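Local coordinates for protein N-deoxyribosyltransferase (Bacillus psychrosaccharolyticus, PDB 6EVS) that catalyses the transfer of 2-deoxyribose between nucleobases, as a nucleoside 2-deoxyribosyltransferase, and serves as a biocatalyst for making modified nucleosides, at residues Ala116-Trp121 / Pro133-Leu138; Ile4-Pro9 / Phe70-Asp75; Val96-Pro101 / Asp112-Tyr117. All blocks are in the same frame, centred on the assembly; numbering follows the deposited sequence.

Interaction 1 (Ala116-Trp121 / Pro133-Leu138); sequences AYFEDW and PIKPYL
Tyr-117 and Lys-135 join the C-terminal tail to strand 116-118, the last strand of the parallel sheet in this chain. The tail has no regular strand of its own. It adds a single beta bridge, Ala-116 with Lys-135, to the outer side of that strand. The backbone part centres on Lys-135 O. Tyr-117 N donates to it at 2.8 Å in a bent hydrogen bond. The same oxygen also takes a CA-H...O contact from Ala-116 CA at 3.2 Å.

The aromatic part is an edge-to-face (T-shaped) pair. The side chains of Tyr-117 and Tyr-137 run side by side and point the same way, yet the ring planes of Tyr-117 and Tyr-137 stand at 81°. Both have CG anti to the backbone N (chi1 174°). This shared rotamer sends the two rings the same way, and the rim of Tyr-137 comes over the Tyr-117 face. Tyr-137 CD1 sits over the centre of the Tyr-117 ring, 3.8 Å above its plane. Tyr-137 also packs on Arg-52 of a third subunit, and Pro-136 on Phe-54 of a second, so the tail lies at subunit interfaces.

The apolar part lies further along the lysine. Lys-135 CB touches Ala-116 CB at 3.8 Å. The lysine chain then crosses the Phe-118 side chain at about a right angle, with Lys-135 CD against Phe-118 CE2 at 3.7 Å, and bends at chi3 and chi4.

One polar bond holds the far end of the Tyr-117 ring. Tyr-117 OH donates to the anti side of Glu-119 OE2 at 2.5 Å, 17° out of the carboxylate plane.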
ATOM      1  N   ALA A 116     -13.841  -5.446  15.208  1.00 30.61           N
ATOM      2  CA  ALA A 116     -14.484  -5.936  16.416  1.00 31.44           C
ATOM      3  C   ALA A 116     -14.767  -4.758  17.339  1.00 30.15           C
ATOM      4  O   ALA A 116     -13.934  -3.859  17.497  1.00 31.75           O
ATOM      5  CB  ALA A 116     -13.621  -6.992  17.121  1.00 29.45           C
ATOM      6  N   TYR A 117     -15.963  -4.751  17.915  1.00 31.96           N
ATOM      7  CA  TYR A 117     -16.432  -3.665  18.760  1.00 33.15           C
ATOM      8  C   TYR A 117     -16.805  -4.226  20.125  1.00 41.86           C
ATOM      9  O   TYR A 117     -17.511  -5.241  20.211  1.00 36.09           O
ATOM     10  CB  TYR A 117     -17.636  -2.966  18.117  1.00 36.29           C
ATOM     11  CG  TYR A 117     -18.282  -1.913  18.999  1.00 42.31           C
ATOM     12  CD1 TYR A 117     -19.477  -2.173  19.677  1.00 44.94           C
ATOM     13  CD2 TYR A 117     -17.692  -0.664  19.161  1.00 45.65           C
ATOM     14  CE1 TYR A 117     -20.068  -1.207  20.484  1.00 48.89           C
ATOM     15  CE2 TYR A 117     -18.271   0.306  19.973  1.00 50.27           C
ATOM     16  CZ  TYR A 117     -19.463   0.029  20.629  1.00 54.68           C
ATOM     17  OH  TYR A 117     -20.055   0.980  21.434  1.00 55.29           O
ATOM     18  N   PHE A 118     -16.343  -3.556  21.186  1.00 36.36           N
ATOM     19  CA  PHE A 118     -16.527  -3.996  22.565  1.00 39.12           C
ATOM     20  C   PHE A 118     -17.075  -2.867  23.430  1.00 43.15           C
ATOM     21  O   PHE A 118     -16.698  -1.699  23.259  1.00 41.92           O
ATOM     22  CB  PHE A 118     -15.200  -4.485  23.168  1.00 36.42           C
ATOM     23  CG  PHE A 118     -14.555  -5.579  22.381  1.00 34.98           C
ATOM     24  CD1 PHE A 118     -13.598  -5.289  21.419  1.00 41.80           C
ATOM     25  CD2 PHE A 118     -14.940  -6.898  22.578  1.00 42.05           C
ATOM     26  CE1 PHE A 118     -13.013  -6.307  20.682  1.00 40.61           C
ATOM     27  CE2 PHE A 118     -14.364  -7.915  21.843  1.00 37.51           C
ATOM     28  CZ  PHE A 118     -13.413  -7.618  20.898  1.00 32.92           C
ATOM     29  N   GLU A 119     -17.947  -3.223  24.369  1.00 42.04           N
ATOM     30  CA  GLU A 119     -18.379  -2.286  25.397  1.00 44.12           C
ATOM     31  C   GLU A 119     -18.156  -2.811  26.808  1.00 48.14           C
ATOM     32  O   GLU A 119     -18.528  -2.130  27.769  1.00 49.75           O
ATOM     33  CB  GLU A 119     -19.856  -1.904  25.197  1.00 49.56           C
ATOM     34  CG  GLU A 119     -20.099  -1.004  23.980  1.00 52.71           C
ATOM     35  CD  GLU A 119     -21.535  -0.523  23.904  1.00 58.47           C
ATOM     36  OE1 GLU A 119     -22.254  -0.739  24.882  1.00 61.42           O
ATOM     37  OE2 GLU A 119     -21.943   0.065  22.878  1.00 63.14           O
ATOM     38  N   ASP A 120     -17.536  -3.979  26.965  1.00 46.47           N
ATOM     39  CA  ASP A 120     -17.224  -4.503  28.286  1.00 51.42           C
ATOM     40  C   ASP A 120     -15.884  -5.212  28.212  1.00 50.83           C
ATOM     41  O   ASP A 120     -15.557  -5.840  27.199  1.00 45.71           O
ATOM     42  CB  ASP A 120     -18.307  -5.464  28.785  1.00 52.09           C
ATOM     43  CG  ASP A 120     -17.993  -6.043  30.161  1.00 71.88           C
ATOM     44  OD1 ASP A 120     -18.675  -7.016  30.555  1.00 81.37           O
ATOM     45  OD2 ASP A 120     -17.083  -5.529  30.855  1.00 76.21           O
ATOM     46  N   TRP A 121     -15.105  -5.122  29.293  1.00 48.44           N
ATOM     47  CA  TRP A 121     -13.772  -5.722  29.235  1.00 45.54           C
ATOM     48  C   TRP A 121     -13.843  -7.246  29.278  1.00 46.97           C
ATOM     49  O   TRP A 121     -12.986  -7.917  28.694  1.00 44.05           O
ATOM     50  CB  TRP A 121     -12.886  -5.167  30.356  1.00 47.69           C
ATOM     51  CG  TRP A 121     -12.448  -3.752  30.084  1.00 47.34           C
ATOM     52  CD1 TRP A 121     -12.806  -2.631  30.782  1.00 54.67           C
ATOM     53  CD2 TRP A 121     -11.611  -3.307  29.017  1.00 45.95           C
ATOM     54  NE1 TRP A 121     -12.220  -1.520  30.222  1.00 43.76           N
ATOM     55  CE2 TRP A 121     -11.490  -1.908  29.132  1.00 41.26           C
ATOM     56  CE3 TRP A 121     -10.939  -3.957  27.975  1.00 39.00           C
ATOM     57  CZ2 TRP A 121     -10.722  -1.149  28.244  1.00 46.08           C
ATOM     58  CZ3 TRP A 121     -10.174  -3.195  27.095  1.00 46.80           C
ATOM     59  CH2 TRP A 121     -10.073  -1.810  27.237  1.00 42.36           C
ATOM     60  N   PRO A 133     -12.480 -13.357  15.020  1.00 32.68           N
ATOM     61  CA  PRO A 133     -13.828 -13.369  14.457  1.00 34.46           C
ATOM     62  C   PRO A 133     -14.369 -11.953  14.344  1.00 39.07           C
ATOM     63  O   PRO A 133     -13.959 -11.036  15.067  1.00 36.08           O
ATOM     64  CB  PRO A 133     -14.623 -14.213  15.455  1.00 35.76           C
ATOM     65  CG  PRO A 133     -13.895 -14.076  16.731  1.00 35.93           C
ATOM     66  CD  PRO A 133     -12.454 -13.903  16.390  1.00 35.65           C
ATOM     67  N   ILE A 134     -15.263 -11.763  13.380  1.00 34.51           N
ATOM     68  CA  ILE A 134     -15.838 -10.442  13.180  1.00 38.52           C
ATOM     69  C   ILE A 134     -16.840 -10.175  14.295  1.00 39.07           C
ATOM     70  O   ILE A 134     -17.554 -11.081  14.739  1.00 34.46           O
ATOM     71  CB  ILE A 134     -16.466 -10.347  11.775  1.00 40.69           C
ATOM     72  CG1 ILE A 134     -16.810  -8.897  11.412  1.00 39.70           C
ATOM     73  CG2 ILE A 134     -17.634 -11.302  11.597  1.00 38.62           C
ATOM     74  CD1 ILE A 134     -17.406  -8.753  10.022  1.00 43.16           C
ATOM     75  N   LYS A 135     -16.867  -8.943  14.796  1.00 32.79           N
ATOM     76  CA  LYS A 135     -17.753  -8.572  15.906  1.00 33.92           C
ATOM     77  C   LYS A 135     -18.223  -7.156  15.629  1.00 39.70           C
ATOM     78  O   LYS A 135     -17.710  -6.186  16.199  1.00 38.66           O
ATOM     79  CB  LYS A 135     -17.025  -8.684  17.246  1.00 37.66           C
ATOM     80  CG  LYS A 135     -17.914  -8.827  18.465  1.00 48.25           C
ATOM     81  CD  LYS A 135     -17.083  -9.170  19.707  1.00 57.03           C
ATOM     82  CE  LYS A 135     -17.654 -10.386  20.459  1.00 68.65           C
ATOM     83  NZ  LYS A 135     -17.124 -11.713  19.978  1.00 68.63           N
ATOM     84  N   PRO A 136     -19.168  -6.993  14.714  1.00 39.76           N
ATOM     85  CA  PRO A 136     -19.439  -5.668  14.156  1.00 40.14           C
ATOM     86  C   PRO A 136     -20.247  -4.783  15.094  1.00 43.01           C
ATOM     87  O   PRO A 136     -20.929  -5.238  16.015  1.00 41.45           O
ATOM     88  CB  PRO A 136     -20.226  -5.977  12.879  1.00 45.16           C
ATOM     89  CG  PRO A 136     -20.888  -7.287  13.155  1.00 41.19           C
ATOM     90  CD  PRO A 136     -19.992  -8.045  14.092  1.00 37.59           C
ATOM     91  N   TYR A 137     -20.129  -3.482  14.836  1.00 40.42           N
ATOM     92  CA  TYR A 137     -20.929  -2.461  15.491  1.00 41.17           C
ATOM     93  C   TYR A 137     -22.354  -2.501  14.947  1.00 48.30           C
ATOM     94  O   TYR A 137     -22.570  -2.306  13.747  1.00 61.88           O
ATOM     95  CB  TYR A 137     -20.289  -1.101  15.238  1.00 43.36           C
ATOM     96  CG  TYR A 137     -21.045   0.132  15.728  1.00 43.16           C
ATOM     97  CD1 TYR A 137     -20.745   0.708  16.955  1.00 45.25           C
ATOM     98  CD2 TYR A 137     -21.978   0.768  14.920  1.00 44.79           C
ATOM     99  CE1 TYR A 137     -21.381   1.845  17.377  1.00 51.90           C
ATOM    100  CE2 TYR A 137     -22.625   1.905  15.339  1.00 53.27           C
ATOM    101  CZ  TYR A 137     -22.320   2.440  16.571  1.00 56.03           C
ATOM    102  OH  TYR A 137     -22.954   3.579  17.007  1.00 67.13           O
ATOM    103  N   LEU A 138     -23.318  -2.759  15.815  1.00 48.86           N
ATOM    104  CA  LEU A 138     -24.699  -2.929  15.368  1.00 56.20           C
ATOM    105  C   LEU A 138     -25.656  -2.107  16.213  1.00 63.49           C
ATOM    106  O   LEU A 138     -26.366  -1.249  15.690  1.00 70.65           O
ATOM    107  CB  LEU A 138     -25.102  -4.407  15.406  1.00 59.52           C
ATOM    108  CG  LEU A 138     -24.288  -5.343  14.502  1.00 63.06           C
ATOM    109  CD1 LEU A 138     -24.691  -6.792  14.716  1.00 61.00           C
ATOM    110  CD2 LEU A 138     -24.406  -4.953  13.023  1.00 63.92           C
TER

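Interaction 2 (Ile4-Pro9 / Phe70-Asp75)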
ATOM      1  N   ILE A   4      -0.048  -5.287  19.706  1.00 29.98           N
ATOM      2  CA  ILE A   4      -1.218  -4.417  19.698  1.00 22.41           C
ATOM      3  C   ILE A   4      -0.776  -2.976  19.884  1.00 30.16           C
ATOM      4  O   ILE A   4      -0.023  -2.671  20.817  1.00 30.53           O
ATOM      5  CB  ILE A   4      -2.224  -4.810  20.792  1.00 28.40           C
ATOM      6  CG1 ILE A   4      -2.762  -6.236  20.553  1.00 24.94           C
ATOM      7  CG2 ILE A   4      -3.349  -3.769  20.853  1.00 24.94           C
ATOM      8  CD1 ILE A   4      -3.805  -6.674  21.625  1.00 30.78           C
ATOM      9  N   TYR A   5      -1.239  -2.093  18.997  1.00 22.35           N
ATOM     10  CA  TYR A   5      -1.063  -0.659  19.193  1.00 24.68           C
ATOM     11  C   TYR A   5      -2.279  -0.103  19.916  1.00 26.40           C
ATOM     12  O   TYR A   5      -3.393  -0.194  19.391  1.00 24.78           O
ATOM     13  CB  TYR A   5      -0.893   0.046  17.851  1.00 27.07           C
ATOM     14  CG  TYR A   5      -0.551   1.521  17.970  1.00 27.02           C
ATOM     15  CD1 TYR A   5       0.786   1.950  17.991  1.00 29.44           C
ATOM     16  CD2 TYR A   5      -1.553   2.491  18.066  1.00 25.59           C
ATOM     17  CE1 TYR A   5       1.106   3.322  18.114  1.00 34.35           C
ATOM     18  CE2 TYR A   5      -1.242   3.840  18.177  1.00 29.30           C
ATOM     19  CZ  TYR A   5       0.081   4.252  18.212  1.00 25.40           C
ATOM     20  OH  TYR A   5       0.355   5.601  18.293  1.00 24.47           O
ATOM     21  N   LEU A   6      -2.067   0.531  21.076  1.00 24.16           N
ATOM     22  CA  LEU A   6      -3.200   1.032  21.875  1.00 23.52           C
ATOM     23  C   LEU A   6      -3.439   2.486  21.488  1.00 23.35           C
ATOM     24  O   LEU A   6      -2.698   3.383  21.910  1.00 26.09           O
ATOM     25  CB  LEU A   6      -2.908   0.868  23.359  1.00 28.47           C
ATOM     26  CG  LEU A   6      -3.947   1.383  24.346  1.00 30.10           C
ATOM     27  CD1 LEU A   6      -5.308   0.757  24.028  1.00 26.78           C
ATOM     28  CD2 LEU A   6      -3.484   1.040  25.747  1.00 32.54           C
ATOM     29  N   ALA A   7      -4.450   2.729  20.649  1.00 22.49           N
ATOM     30  CA  ALA A   7      -4.790   4.082  20.203  1.00 23.94           C
ATOM     31  C   ALA A   7      -5.829   4.697  21.147  1.00 27.70           C
ATOM     32  O   ALA A   7      -7.000   4.300  21.146  1.00 26.76           O
ATOM     33  CB  ALA A   7      -5.325   4.080  18.771  1.00 22.43           C
ATOM     34  N   SER A   8      -5.425   5.729  21.891  1.00 23.35           N
ATOM     35  CA  SER A   8      -6.342   6.393  22.816  1.00 24.51           C
ATOM     36  C   SER A   8      -5.742   7.718  23.264  1.00 25.67           C
ATOM     37  O   SER A   8      -4.515   7.828  23.358  1.00 28.80           O
ATOM     38  CB  SER A   8      -6.621   5.527  24.048  1.00 26.25           C
ATOM     39  OG  SER A   8      -7.317   6.299  25.061  1.00 31.14           O
ATOM     40  N   PRO A   9      -6.551   8.731  23.570  1.00 27.35           N
ATOM     41  CA  PRO A   9      -6.016   9.892  24.283  1.00 33.49           C
ATOM     42  C   PRO A   9      -5.577   9.481  25.679  1.00 36.02           C
ATOM     43  O   PRO A   9      -5.964   8.429  26.191  1.00 32.21           O
ATOM     44  CB  PRO A   9      -7.200  10.869  24.330  1.00 39.22           C
ATOM     45  CG  PRO A   9      -8.423   9.991  24.256  1.00 30.53           C
ATOM     46  CD  PRO A   9      -8.000   8.850  23.321  1.00 28.43           C
ATOM     47  N   PHE A  70      -5.861  -1.380  18.690  1.00 24.55           N
ATOM     48  CA  PHE A  70      -6.964  -1.398  19.654  1.00 25.87           C
ATOM     49  C   PHE A  70      -7.217   0.037  20.090  1.00 33.02           C
ATOM     50  O   PHE A  70      -6.346   0.659  20.701  1.00 28.98           O
ATOM     51  CB  PHE A  70      -6.610  -2.288  20.847  1.00 27.26           C
ATOM     52  CG  PHE A  70      -7.765  -2.543  21.791  1.00 30.49           C
ATOM     53  CD1 PHE A  70      -8.419  -3.769  21.798  1.00 36.70           C
ATOM     54  CD2 PHE A  70      -8.182  -1.558  22.683  1.00 33.44           C
ATOM     55  CE1 PHE A  70      -9.485  -3.998  22.660  1.00 42.19           C
ATOM     56  CE2 PHE A  70      -9.246  -1.791  23.546  1.00 37.55           C
ATOM     57  CZ  PHE A  70      -9.890  -3.014  23.534  1.00 41.01           C
ATOM     58  N   GLY A  71      -8.396   0.564  19.771  1.00 29.94           N
ATOM     59  CA  GLY A  71      -8.710   1.963  20.005  1.00 28.97           C
ATOM     60  C   GLY A  71      -9.691   2.114  21.151  1.00 29.64           C
ATOM     61  O   GLY A  71     -10.483   1.208  21.430  1.00 31.49           O
ATOM     62  N   ILE A  72      -9.631   3.263  21.829  1.00 30.44           N
ATOM     63  CA  ILE A  72     -10.613   3.620  22.851  1.00 32.79           C
ATOM     64  C   ILE A  72     -11.264   4.933  22.430  1.00 35.65           C
ATOM     65  O   ILE A  72     -10.578   5.952  22.278  1.00 34.86           O
ATOM     66  CB  ILE A  72      -9.977   3.741  24.246  1.00 37.30           C
ATOM     67  CG1 ILE A  72      -9.299   2.424  24.633  1.00 41.81           C
ATOM     68  CG2 ILE A  72     -11.039   4.187  25.292  1.00 37.27           C
ATOM     69  CD1 ILE A  72      -8.465   2.513  25.901  1.00 44.31           C
ATOM     70  N   ILE A  73     -12.567   4.896  22.178  1.00 60.66           N
ATOM     71  CA  ILE A  73     -13.305   6.074  21.751  1.00 62.93           C
ATOM     72  C   ILE A  73     -14.443   6.253  22.735  1.00 65.61           C
ATOM     73  O   ILE A  73     -15.256   5.338  22.916  1.00 65.70           O
ATOM     74  CB  ILE A  73     -13.827   5.942  20.310  1.00 65.23           C
ATOM     75  CG1 ILE A  73     -12.677   6.031  19.301  1.00 61.24           C
ATOM     76  CG2 ILE A  73     -14.881   7.011  20.025  1.00 72.35           C
ATOM     77  CD1 ILE A  73     -12.139   7.413  19.084  1.00 62.18           C
ATOM     78  N   GLY A  74     -14.479   7.405  23.391  1.00 68.22           N
ATOM     79  CA  GLY A  74     -15.495   7.684  24.387  1.00 71.68           C
ATOM     80  C   GLY A  74     -16.119   9.049  24.170  1.00 82.21           C
ATOM     81  O   GLY A  74     -16.360   9.485  23.041  1.00 85.30           O
ATOM     82  N   ASP A  75     -16.376   9.720  25.287  1.00 79.26           N
ATOM     83  CA  ASP A  75     -17.071  11.003  25.364  1.00 84.26           C
ATOM     84  C   ASP A  75     -16.089  12.162  25.405  1.00 86.67           C
ATOM     85  O   ASP A  75     -16.249  13.091  26.193  1.00 90.02           O
ATOM     86  CB  ASP A  75     -17.959  11.019  26.601  1.00 88.66           C
ATOM     87  CG  ASP A  75     -19.420  10.990  26.268  1.00 95.22           C
ATOM     88  OD1 ASP A  75     -19.736  11.108  25.069  1.00 96.27           O
ATOM     89  OD2 ASP A  75     -20.254  10.880  27.199  1.00 95.46           O
TER
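Phe-70 O receives two groups from strand 4-7. Ala-7 N donates to it at 2.8 Å, and Leu-6 CA adds a CA-H...O contact at 3.4 Å. Ala-7 O is gripped in the same manner. Ile-72 N donates to it at 2.9 Å, and Gly-71 CA comes to 3.1 Å from Ala-7 O as a second CA-H...O contact. The first rung is Phe-70 N to Tyr-5 O at 2.8 Å.

These bonds pair Leu-6 with Phe-70 and Ala-7 with Gly-71 in parallel register. The short strand axes differ by 14° in direction. Strands 3-7 and 68-72 are neighbours in the middle of a five-stranded parallel sheet flanked by helices. Strand 3-7 lies between strands 32-34 and 68-72, and strand 68-72 lies between strands 3-7 and 96-99. Helix 13-28 covers the face that carries Leu-6. Helix 80-91 covers the face that carries Ala-7.

On the Leu-6 face, the side chains of Leu-6 and Phe-70 lie side by side and point the same way. In both residues CG is anti to the backbone N (chi1 -171° in Phe-70), which sets the Phe-70 ring running beside the leucine. Leu-6 CD1 meets Phe-70 CD2 obliquely at 3.9 Å, and the same methyl also reaches Ile-72 CD1. Ile-4 CG2 presses on Phe-70 CB at 3.6 Å, at the root of the side chain.

Past the strand end, Ser-8 CB and OG rest against Ile-72 CB and CD1. The hydroxyl itself bonds to the next residue of its own segment. Ser-8 OG donates to Pro-9 O at 2.8 Å, in the carbonyl plane and on a lone pair. Pro-9 CD lies next to Ile-72 O.

Interaction 3 (Val96-Pro101 / Asp112-Tyr117)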
ATOM      1  N   VAL A  96      -8.855  -3.424  13.150  1.00 25.93           N
ATOM      2  CA  VAL A  96      -9.135  -2.433  14.183  1.00 29.78           C
ATOM      3  C   VAL A  96     -10.132  -3.011  15.173  1.00 30.91           C
ATOM      4  O   VAL A  96     -11.224  -3.437  14.787  1.00 28.48           O
ATOM      5  CB  VAL A  96      -9.663  -1.118  13.584  1.00 33.71           C
ATOM      6  CG1 VAL A  96     -10.230  -0.241  14.692  1.00 36.26           C
ATOM      7  CG2 VAL A  96      -8.567  -0.399  12.842  1.00 35.26           C
ATOM      8  N   MET A  97      -9.758  -3.014  16.452  1.00 26.97           N
ATOM      9  CA  MET A  97     -10.676  -3.275  17.544  1.00 26.44           C
ATOM     10  C   MET A  97     -10.965  -1.976  18.287  1.00 37.49           C
ATOM     11  O   MET A  97     -10.076  -1.140  18.469  1.00 35.64           O
ATOM     12  CB  MET A  97     -10.131  -4.322  18.520  1.00 27.05           C
ATOM     13  CG  MET A  97     -10.079  -5.761  17.931  1.00 31.14           C
ATOM     14  SD  MET A  97      -8.888  -6.708  18.871  1.00 43.84           S
ATOM     15  CE  MET A  97      -9.791  -7.662  20.041  1.00 57.57           C
ATOM     16  N   LEU A  98     -12.208  -1.807  18.719  1.00 35.85           N
ATOM     17  CA  LEU A  98     -12.620  -0.553  19.330  1.00 36.55           C
ATOM     18  C   LEU A  98     -13.377  -0.844  20.615  1.00 35.78           C
ATOM     19  O   LEU A  98     -14.216  -1.750  20.666  1.00 37.21           O
ATOM     20  CB  LEU A  98     -13.481   0.274  18.361  1.00 36.96           C
ATOM     21  CG  LEU A  98     -13.701   1.752  18.697  1.00 52.80           C
ATOM     22  CD1 LEU A  98     -12.430   2.549  18.457  1.00 53.72           C
ATOM     23  CD2 LEU A  98     -14.860   2.332  17.892  1.00 48.14           C
ATOM     24  N   PHE A  99     -13.058  -0.076  21.652  1.00 37.33           N
ATOM     25  CA  PHE A  99     -13.726  -0.147  22.937  1.00 37.03           C
ATOM     26  C   PHE A  99     -14.342   1.217  23.222  1.00 36.27           C
ATOM     27  O   PHE A  99     -13.657   2.240  23.142  1.00 38.35           O
ATOM     28  CB  PHE A  99     -12.750  -0.550  24.055  1.00 35.16           C
ATOM     29  CG  PHE A  99     -13.406  -0.664  25.414  1.00 43.35           C
ATOM     30  CD1 PHE A  99     -13.454   0.420  26.262  1.00 42.83           C
ATOM     31  CD2 PHE A  99     -13.978  -1.858  25.828  1.00 51.59           C
ATOM     32  CE1 PHE A  99     -14.074   0.325  27.504  1.00 45.98           C
ATOM     33  CE2 PHE A  99     -14.596  -1.960  27.073  1.00 47.89           C
ATOM     34  CZ  PHE A  99     -14.638  -0.874  27.907  1.00 45.80           C
ATOM     35  N   SER A 100     -15.630   1.244  23.538  1.00 38.17           N
ATOM     36  CA  SER A 100     -16.259   2.531  23.855  1.00 39.96           C
ATOM     37  C   SER A 100     -16.745   2.518  25.297  1.00 42.52           C
ATOM     38  O   SER A 100     -17.667   1.748  25.628  1.00 46.46           O
ATOM     39  CB  SER A 100     -17.412   2.843  22.891  1.00 51.12           C
ATOM     40  OG  SER A 100     -18.099   4.039  23.244  1.00 54.04           O
ATOM     41  N   PRO A 101     -16.160   3.325  26.184  1.00 49.89           N
ATOM     42  CA  PRO A 101     -16.616   3.332  27.589  1.00 52.92           C
ATOM     43  C   PRO A 101     -18.036   3.854  27.767  1.00 61.35           C
ATOM     44  O   PRO A 101     -18.641   3.611  28.819  1.00 61.93           O
ATOM     45  CB  PRO A 101     -15.597   4.252  28.292  1.00 52.91           C
ATOM     46  CG  PRO A 101     -14.412   4.327  27.359  1.00 58.98           C
ATOM     47  CD  PRO A 101     -14.980   4.185  25.974  1.00 52.48           C
ATOM     48  N   ASP A 112     -17.690   1.755  10.360  1.00 32.50           N
ATOM     49  CA  ASP A 112     -17.636   0.932   9.151  1.00 36.09           C
ATOM     50  C   ASP A 112     -16.227   0.431   8.835  1.00 39.18           C
ATOM     51  O   ASP A 112     -16.047  -0.293   7.844  1.00 35.68           O
ATOM     52  CB  ASP A 112     -18.187   1.719   7.959  1.00 37.25           C
ATOM     53  CG  ASP A 112     -19.697   1.907   8.031  1.00 44.99           C
ATOM     54  OD1 ASP A 112     -20.170   2.955   8.534  1.00 50.37           O
ATOM     55  OD2 ASP A 112     -20.419   0.993   7.599  1.00 45.26           O
ATOM     56  N   SER A 113     -15.238   0.814   9.647  1.00 28.00           N
ATOM     57  CA  SER A 113     -13.831   0.445   9.488  1.00 34.92           C
ATOM     58  C   SER A 113     -13.342  -0.529  10.540  1.00 39.17           C
ATOM     59  O   SER A 113     -12.164  -0.896  10.510  1.00 41.86           O
ATOM     60  CB  SER A 113     -12.912   1.676   9.607  1.00 32.15           C
ATOM     61  OG  SER A 113     -13.390   2.793   8.919  1.00 50.65           O
ATOM     62  N   LEU A 114     -14.152  -0.846  11.537  1.00 30.79           N
ATOM     63  CA  LEU A 114     -13.656  -1.643  12.642  1.00 25.88           C
ATOM     64  C   LEU A 114     -13.934  -3.104  12.347  1.00 28.47           C
ATOM     65  O   LEU A 114     -14.825  -3.437  11.564  1.00 29.00           O
ATOM     66  CB  LEU A 114     -14.296  -1.219  13.974  1.00 33.55           C
ATOM     67  CG  LEU A 114     -15.783  -1.338  14.242  1.00 41.44           C
ATOM     68  CD1 LEU A 114     -16.150  -2.750  14.706  1.00 38.38           C
ATOM     69  CD2 LEU A 114     -16.211  -0.287  15.295  1.00 32.63           C
ATOM     70  N   HIS A 115     -13.136  -3.975  12.948  1.00 28.40           N
ATOM     71  CA  HIS A 115     -13.384  -5.403  12.806  1.00 28.07           C
ATOM     72  C   HIS A 115     -14.094  -5.988  14.017  1.00 33.36           C
ATOM     73  O   HIS A 115     -14.859  -6.944  13.874  1.00 34.90           O
ATOM     74  CB  HIS A 115     -12.060  -6.157  12.591  1.00 25.69           C
ATOM     75  CG  HIS A 115     -12.256  -7.615  12.322  1.00 28.29           C
ATOM     76  ND1 HIS A 115     -12.820  -8.085  11.158  1.00 32.24           N
ATOM     77  CD2 HIS A 115     -11.997  -8.704  13.084  1.00 33.39           C
ATOM     78  CE1 HIS A 115     -12.879  -9.407  11.203  1.00 33.79           C
ATOM     79  NE2 HIS A 115     -12.381  -9.810  12.359  1.00 33.68           N
ATOM     80  N   ALA A 116     -13.841  -5.446  15.208  1.00 30.61           N
ATOM     81  CA  ALA A 116     -14.484  -5.936  16.416  1.00 31.44           C
ATOM     82  C   ALA A 116     -14.767  -4.758  17.339  1.00 30.15           C
ATOM     83  O   ALA A 116     -13.934  -3.859  17.497  1.00 31.75           O
ATOM     84  CB  ALA A 116     -13.621  -6.992  17.121  1.00 29.45           C
ATOM     85  N   TYR A 117     -15.963  -4.751  17.915  1.00 31.96           N
ATOM     86  CA  TYR A 117     -16.432  -3.665  18.760  1.00 33.15           C
ATOM     87  C   TYR A 117     -16.805  -4.226  20.125  1.00 41.86           C
ATOM     88  O   TYR A 117     -17.511  -5.241  20.211  1.00 36.09           O
ATOM     89  CB  TYR A 117     -17.636  -2.966  18.117  1.00 36.29           C
ATOM     90  CG  TYR A 117     -18.282  -1.913  18.999  1.00 42.31           C
ATOM     91  CD1 TYR A 117     -19.477  -2.173  19.677  1.00 44.94           C
ATOM     92  CD2 TYR A 117     -17.692  -0.664  19.161  1.00 45.65           C
ATOM     93  CE1 TYR A 117     -20.068  -1.207  20.484  1.00 48.89           C
ATOM     94  CE2 TYR A 117     -18.271   0.306  19.973  1.00 50.27           C
ATOM     95  CZ  TYR A 117     -19.463   0.029  20.629  1.00 54.68           C
ATOM     96  OH  TYR A 117     -20.055   0.980  21.434  1.00 55.29           O
TER
HETATM   97  O   HOH W   1     -10.660  -3.016  10.808  1.00 21.65           O
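Val-96 O accepts His-115 N at 2.7 Å and, weakly, Ala-116 N at 3.3 Å, while Ala-116 O takes Leu-98 N at 2.9 Å, in a parallel pairing of Met-97 with Ala-116 and Leu-98 with Tyr-117. One water extends the ladder, accepting from Val-96 N and donating to Ser-113 O.

On one face, Met-97 CG packs on Ala-116 CB at 3.8 Å. On the other, the Leu-98 and Leu-114 side chains cross at about a right angle, with Leu-98 CD2 and Leu-114 CD2 3.9 Å apart. Leu-114 CG stands between its backbone N and carbonyl carbon (chi1 63°), and from there CD2 reaches Leu-98 CB as well. Ser-100 CB comes obliquely to the Tyr-117 ring and lies 3.5 Å from Tyr-117 OH, whose hydrogen bond goes to Glu-119. Ser-100 OG bonds instead to Ile-73 O, and the His-115 ring leads away from strand 96-99, with NE2 bonded to Leu-132 O. Asp-112 O accepts Lys-57 NZ of a second subunit.

The two strands and the short helix 108-111 between them form a beta-alpha-beta unit at the edge of the parallel sheet.

Interaction 2 is in the centre of the chain and fully buried, and no other subunit touches it. Interaction 3 lies further out but is still mostly buried. Interaction 1 is partly buried. Both interactions 1 and 3 reach neighbouring subunits. All three belong to the same sheet. Strand 68-72 of interaction 2 pairs with strand 96-99 of interaction 3, where Gly-71 N and Met-97 O are 2.7 Å apart. Interactions 3 and 1 share strand 116-118 and use its two edges. The chemistry changes along this series. Regular parallel rungs with apolar packing around Phe-70 give way to rungs extended by a bridging water, and then to a single bridge backed by a tyrosine pair.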